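Long-range contact in Exo beta-1,2-glucooligosaccharide sophorohydrolase (non-reducing end) (Parabacteroides distasonis ATCC 8503, PDB 5Z06), which hydrolyses linear beta-1,2-glucan and beta-1,2-glucooligosaccharides of four or more units as an exo-type enzyme, releasing sophorose from the non-reducing end: residues 513-527 against 553-566. Numbering follows the deposited sequence.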
loop_
_atom_site.group_PDB
_atom_site.type_symbol
_atom_site.label_atom_id
_atom_site.label_comp_id
_atom_site.label_asym_id
_atom_site.label_seq_id
_atom_site.Cartn_x
_atom_site.Cartn_y
_atom_site.Cartn_z
ATOM N N TYR A 513 29.125 9.977 4.813
ATOM C CA TYR A 513 28.064 10.773 4.159
ATOM C C TYR A 513 28.309 10.860 2.686
ATOM O O TYR A 513 27.468 10.440 1.876
ATOM C CB TYR A 513 27.843 12.176 4.744
ATOM C CG TYR A 513 26.683 12.839 4.055
ATOM C CD1 TYR A 513 25.377 12.463 4.337
ATOM C CD2 TYR A 513 26.892 13.801 3.081
ATOM C CE1 TYR A 513 24.299 13.064 3.690
ATOM C CE2 TYR A 513 25.832 14.390 2.425
ATOM C CZ TYR A 513 24.543 14.014 2.732
ATOM O OH TYR A 513 23.528 14.625 2.044
ATOM N N THR A 514 29.438 11.468 2.346
ATOM C CA THR A 514 30.048 11.288 1.047
ATOM C C THR A 514 30.382 9.820 0.806
ATOM O O THR A 514 30.611 9.030 1.733
ATOM C CB THR A 514 31.359 12.058 0.930
ATOM O OG1 THR A 514 32.178 11.740 2.064
ATOM C CG2 THR A 514 31.084 13.539 0.874
ATOM N N ASN A 515 30.434 9.473 -0.462
ATOM C CA ASN A 515 30.601 8.090 -0.851
ATOM C C ASN A 515 31.809 8.044 -1.790
ATOM O O ASN A 515 32.860 7.505 -1.418
ATOM C CB ASN A 515 29.292 7.587 -1.475
ATOM C CG ASN A 515 29.359 6.143 -1.925
ATOM O OD1 ASN A 515 30.373 5.694 -2.464
ATOM N ND2 ASN A 515 28.258 5.419 -1.749
ATOM N N GLY A 516 31.657 8.595 -2.994
ATOM C CA GLY A 516 32.735 8.609 -3.965
ATOM C C GLY A 516 32.959 7.345 -4.766
ATOM O O GLY A 516 33.766 7.356 -5.683
ATOM N N ASN A 517 32.264 6.258 -4.439
ATOM C CA ASN A 517 32.321 5.051 -5.248
ATOM C C ASN A 517 31.489 5.186 -6.507
ATOM O O ASN A 517 30.631 6.076 -6.626
ATOM C CB ASN A 517 31.831 3.852 -4.453
ATOM C CG ASN A 517 32.771 3.494 -3.331
ATOM O OD1 ASN A 517 33.836 2.968 -3.596
ATOM N ND2 ASN A 517 32.386 3.775 -2.082
ATOM N N THR A 518 31.774 4.293 -7.446
ATOM C CA THR A 518 31.065 4.217 -8.708
ATOM C C THR A 518 30.235 2.929 -8.749
ATOM O O THR A 518 30.715 1.860 -8.375
ATOM C CB THR A 518 32.041 4.273 -9.887
ATOM O OG1 THR A 518 32.711 5.533 -9.855
ATOM C CG2 THR A 518 31.310 4.167 -11.231
ATOM N N TYR A 519 28.995 3.064 -9.225
ATOM C CA TYR A 519 28.047 1.956 -9.374
ATOM C C TYR A 519 27.440 2.102 -10.732
ATOM O O TYR A 519 26.908 3.171 -11.063
ATOM C CB TYR A 519 26.938 2.036 -8.327
ATOM C CG TYR A 519 27.470 2.190 -6.940
ATOM C CD1 TYR A 519 27.903 1.082 -6.206
ATOM C CD2 TYR A 519 27.590 3.450 -6.374
ATOM C CE1 TYR A 519 28.408 1.237 -4.926
ATOM C CE2 TYR A 519 28.091 3.616 -5.099
ATOM C CZ TYR A 519 28.496 2.521 -4.386
ATOM O OH TYR A 519 28.986 2.745 -3.140
ATOM N N TYR A 520 27.539 1.049 -11.536
ATOM C CA TYR A 520 26.952 1.042 -12.869
ATOM C C TYR A 520 27.403 2.293 -13.606
ATOM O O TYR A 520 26.620 2.960 -14.292
ATOM C CB TYR A 520 25.423 0.928 -12.771
ATOM C CG TYR A 520 25.066 -0.209 -11.847
ATOM C CD1 TYR A 520 25.146 -1.527 -12.283
ATOM C CD2 TYR A 520 24.744 0.017 -10.520
ATOM C CE1 TYR A 520 24.899 -2.581 -11.435
ATOM C CE2 TYR A 520 24.469 -1.044 -9.674
ATOM C CZ TYR A 520 24.566 -2.343 -10.142
ATOM O OH TYR A 520 24.309 -3.420 -9.333
ATOM N N GLY A 521 28.684 2.624 -13.420
ATOM C CA GLY A 521 29.300 3.739 -14.130
ATOM C C GLY A 521 28.978 5.128 -13.644
ATOM O O GLY A 521 29.515 6.096 -14.197
ATOM N N GLU A 522 28.118 5.231 -12.624
ATOM C CA GLU A 522 27.730 6.497 -12.031
ATOM C C GLU A 522 28.497 6.682 -10.750
ATOM O O GLU A 522 28.350 5.888 -9.820
ATOM C CB GLU A 522 26.243 6.523 -11.715
ATOM C CG GLU A 522 25.353 6.496 -12.942
ATOM C CD GLU A 522 25.491 7.722 -13.802
ATOM O OE1 GLU A 522 25.890 8.775 -13.284
ATOM O OE2 GLU A 522 25.194 7.640 -15.008
ATOM N N ASN A 523 29.304 7.741 -10.708
ATOM C CA ASN A 523 29.991 8.094 -9.511
ATOM C C ASN A 523 29.084 8.829 -8.543
ATOM O O ASN A 523 28.662 9.948 -8.807
ATOM C CB ASN A 523 31.185 8.962 -9.770
ATOM C CG ASN A 523 31.987 9.109 -8.526
ATOM O OD1 ASN A 523 31.746 10.011 -7.738
ATOM N ND2 ASN A 523 32.832 8.131 -8.261
ATOM N N LEU A 524 28.860 8.204 -7.398
ATOM C CA LEU A 524 27.933 8.691 -6.416
ATOM C C LEU A 524 28.690 9.528 -5.403
ATOM O O LEU A 524 29.444 8.982 -4.605
ATOM C CB LEU A 524 27.267 7.483 -5.732
ATOM C CG LEU A 524 25.934 7.716 -5.069
ATOM C CD1 LEU A 524 24.917 8.269 -6.070
ATOM C CD2 LEU A 524 25.439 6.415 -4.451
ATOM N N LYS A 525 28.509 10.847 -5.437
ATOM C CA LYS A 525 29.191 11.717 -4.473
ATOM C C LYS A 525 28.714 11.511 -3.044
ATOM O O LYS A 525 29.495 11.521 -2.100
ATOM C CB LYS A 525 29.040 13.176 -4.869
ATOM C CG LYS A 525 29.863 13.560 -6.095
ATOM C CD LYS A 525 29.500 14.970 -6.544
ATOM C CE LYS A 525 30.392 15.488 -7.653
ATOM N NZ LYS A 525 29.679 15.500 -8.957
ATOM N N VAL A 526 27.423 11.305 -2.876
ATOM C CA VAL A 526 26.845 11.150 -1.559
ATOM C C VAL A 526 25.943 9.936 -1.573
ATOM O O VAL A 526 25.297 9.622 -2.577
ATOM C CB VAL A 526 26.038 12.398 -1.214
ATOM C CG1 VAL A 526 25.113 12.168 -0.018
ATOM C CG2 VAL A 526 26.977 13.568 -0.957
ATOM N N GLY A 527 25.862 9.278 -0.441
ATOM C CA GLY A 527 24.874 8.250 -0.261
ATOM C C GLY A 527 25.451 7.016 0.363
ATOM O O GLY A 527 26.568 6.595 0.038
ATOM N N TYR A 553 29.087 18.961 -0.863
ATOM C CA TYR A 553 29.403 17.694 -1.541
ATOM C C TYR A 553 28.826 17.491 -2.926
ATOM O O TYR A 553 29.499 16.977 -3.792
ATOM C CB TYR A 553 28.879 16.573 -0.689
ATOM C CG TYR A 553 29.382 16.645 0.706
ATOM C CD1 TYR A 553 30.744 16.583 0.970
ATOM C CD2 TYR A 553 28.517 16.789 1.762
ATOM C CE1 TYR A 553 31.225 16.637 2.269
ATOM C CE2 TYR A 553 28.984 16.840 3.059
ATOM C CZ TYR A 553 30.338 16.761 3.311
ATOM O OH TYR A 553 30.789 16.810 4.616
ATOM N N THR A 554 27.570 17.860 -3.127
ATOM C CA THR A 554 26.908 17.608 -4.390
ATOM C C THR A 554 25.684 18.474 -4.527
ATOM O O THR A 554 25.098 18.915 -3.526
ATOM C CB THR A 554 26.470 16.104 -4.511
ATOM O OG1 THR A 554 25.886 15.849 -5.799
ATOM C CG2 THR A 554 25.472 15.698 -3.407
ATOM N N ASN A 555 25.291 18.696 -5.770
ATOM C CA ASN A 555 23.934 19.093 -6.083
ATOM C C ASN A 555 23.030 17.842 -5.951
ATOM O O ASN A 555 23.417 16.763 -6.404
ATOM C CB ASN A 555 23.876 19.597 -7.490
ATOM C CG ASN A 555 22.473 19.894 -7.915
ATOM O OD1 ASN A 555 21.835 19.091 -8.611
ATOM N ND2 ASN A 555 21.951 21.022 -7.450
ATOM N N TYR A 556 21.842 17.987 -5.363
ATOM C CA TYR A 556 20.993 16.817 -5.091
ATOM C C TYR A 556 20.197 16.263 -6.271
ATOM O O TYR A 556 20.012 15.063 -6.343
ATOM C CB TYR A 556 20.170 16.962 -3.779
ATOM C CG TYR A 556 21.113 16.672 -2.679
ATOM C CD1 TYR A 556 21.395 15.369 -2.321
ATOM C CD2 TYR A 556 21.887 17.678 -2.147
ATOM C CE1 TYR A 556 22.353 15.074 -1.383
ATOM C CE2 TYR A 556 22.849 17.405 -1.190
ATOM C CZ TYR A 556 23.090 16.102 -0.819
ATOM O OH TYR A 556 24.044 15.824 0.121
ATOM N N PHE A 557 19.783 17.083 -7.219
ATOM C CA PHE A 557 19.172 16.518 -8.398
ATOM C C PHE A 557 20.187 15.589 -9.070
ATOM O O PHE A 557 19.836 14.496 -9.473
ATOM C CB PHE A 557 18.750 17.560 -9.419
ATOM C CG PHE A 557 18.171 16.946 -10.653
ATOM C CD1 PHE A 557 16.855 16.476 -10.646
ATOM C CD2 PHE A 557 18.951 16.737 -11.785
ATOM C CE1 PHE A 557 16.324 15.862 -11.766
ATOM C CE2 PHE A 557 18.418 16.122 -12.912
ATOM C CZ PHE A 557 17.109 15.687 -12.905
ATOM N N GLU A 558 21.413 16.076 -9.242
ATOM C CA GLU A 558 22.478 15.313 -9.878
ATOM C C GLU A 558 22.711 13.996 -9.164
ATOM O O GLU A 558 22.790 12.943 -9.795
ATOM C CB GLU A 558 23.781 16.117 -9.878
ATOM C CG GLU A 558 24.999 15.396 -10.452
ATOM C CD GLU A 558 26.290 15.996 -9.944
ATOM O OE1 GLU A 558 26.780 16.954 -10.572
ATOM O OE2 GLU A 558 26.813 15.517 -8.896
ATOM N N ASN A 559 22.825 14.070 -7.849
ATOM C CA ASN A 559 23.143 12.899 -7.049
ATOM C C ASN A 559 21.959 11.922 -6.929
ATOM O O ASN A 559 22.135 10.711 -7.048
ATOM C CB ASN A 559 23.603 13.311 -5.657
ATOM C CG ASN A 559 24.455 12.239 -5.003
ATOM O OD1 ASN A 559 25.561 11.943 -5.469
ATOM N ND2 ASN A 559 23.935 11.627 -3.952
ATOM N N ASN A 560 20.767 12.467 -6.671
ATOM C CA ASN A 560 19.539 11.680 -6.616
ATOM C C ASN A 560 19.323 10.969 -7.946
ATOM O O ASN A 560 19.017 9.782 -7.977
ATOM C CB ASN A 560 18.318 12.563 -6.315
ATOM C CG ASN A 560 18.296 13.072 -4.893
ATOM O OD1 ASN A 560 19.190 12.781 -4.092
ATOM N ND2 ASN A 560 17.279 13.861 -4.577
ATOM N N GLN A 561 19.502 11.700 -9.037
ATOM C CA GLN A 561 19.298 11.130 -10.363
ATOM C C GLN A 561 20.223 9.941 -10.585
ATOM O O GLN A 561 19.813 8.940 -11.162
ATOM C CB GLN A 561 19.502 12.181 -11.438
ATOM C CG GLN A 561 19.347 11.690 -12.870
ATOM C CD GLN A 561 19.685 12.770 -13.856
ATOM O OE1 GLN A 561 20.785 13.321 -13.817
ATOM N NE2 GLN A 561 18.751 13.087 -14.737
ATOM N N LYS A 562 21.459 10.063 -10.119
ATOM C CA LYS A 562 22.381 8.953 -10.149
ATOM C C LYS A 562 21.857 7.748 -9.409
ATOM O O LYS A 562 22.005 6.625 -9.898
ATOM C CB LYS A 562 23.729 9.344 -9.564
ATOM C CG LYS A 562 24.575 10.092 -10.557
ATOM C CD LYS A 562 25.807 10.615 -9.878
ATOM C CE LYS A 562 26.619 11.478 -10.808
ATOM N NZ LYS A 562 27.755 12.001 -10.018
ATOM N N MET A 563 21.269 7.973 -8.234
ATOM C CA MET A 563 20.652 6.880 -7.505
ATOM C C MET A 563 19.552 6.181 -8.325
ATOM O O MET A 563 19.499 4.959 -8.379
ATOM C CB MET A 563 20.142 7.346 -6.161
ATOM C CG MET A 563 21.282 7.755 -5.243
ATOM S SD MET A 563 20.672 8.377 -3.673
ATOM C CE MET A 563 22.212 8.647 -2.813
ATOM N N ALA A 564 18.697 6.954 -8.975
ATOM C CA ALA A 564 17.664 6.379 -9.808
ATOM C C ALA A 564 18.275 5.544 -10.917
ATOM O O ALA A 564 17.878 4.401 -11.126
ATOM C CB ALA A 564 16.766 7.457 -10.380
ATOM N N LYS A 565 19.253 6.104 -11.619
ATOM C CA LYS A 565 19.897 5.377 -12.705
ATOM C C LYS A 565 20.600 4.118 -12.245
ATOM O O LYS A 565 20.601 3.132 -12.956
ATOM C CB LYS A 565 20.902 6.271 -13.403
ATOM C CG LYS A 565 20.249 7.296 -14.310
ATOM C CD LYS A 565 21.245 8.375 -14.686
ATOM C CE LYS A 565 21.635 8.352 -16.144
ATOM N NZ LYS A 565 22.855 9.182 -16.328
ATOM N N ILE A 566 21.239 4.195 -11.079
ATOM C CA ILE A 566 21.936 3.078 -10.477
ATOM C C ILE A 566 20.943 1.978 -10.204
ATOM O O ILE A 566 21.189 0.816 -10.475
ATOM C CB ILE A 566 22.618 3.501 -9.150
ATOM C CG1 ILE A 566 23.951 4.229 -9.422
ATOM C CG2 ILE A 566 22.889 2.315 -8.242
ATOM C CD1 ILE A 566 24.464 5.068 -8.271
#
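A beta hairpin, strands 518-519 and 522-523 joined by a type I' turn, lies over the first turns of helix 556-573, its returning arm running against the helix direction from Y520 beside I566 to K525 beside T554. N559 makes the central clasp. Its amide reaches the backbone of V526 because chi1 of -157° swings CG to the side opposite the backbone N: ND2 gives a nearly straight bond to V526 O (2.8 Å), which lies in the amide plane, and OD1 takes V526 N at a longer 3.3 Å. Around this grip, L524 CD1 settles among K562 CB, M563 CG and I566 CD1, while M563 stretches out to put CE against G527 CA (3.7 Å). At the turn end, I566 spreads its branches, CG1 and CD1 to Y519 CB and CG2 to Y520 CD2.

Charged chains line one border. Extended beyond CG, K562 passes its CG beside E522 OE1 and delivers NZ to N523 O (2.6 Å), almost in line with the carbonyl. K565 NZ forms a salt bridge with E522 OE2 (3.1 Å), coming from above the carboxylate plane. K525, bent at its last torsion, brings NZ to the syn side of E558 OE2 (2.9 Å), tilted out of the carboxylate plane, in a salt bridge; E558 also has a long salt bridge to K562, and its charge probably offsets the closeness of the two lysines. N555 OD1 caps the helix by accepting E558 N.

At the other end, V526 CG2 packs on Y553 CB and T554 CG2 (both 3.6 Å), while CG1 lies over the Y513 ring, toward its rim, within segment 513-527 itself. Y556 OH is hydrogen-bonded to D551, and the Y513 and Y556 side chains both touch Y486 of helix 485-490. The arrangement is a beta hairpin packed on a helix of the glycoamylase-like region, consistent with the (alpha/alpha)6-barrel catalytic domain of GH144 enzymes.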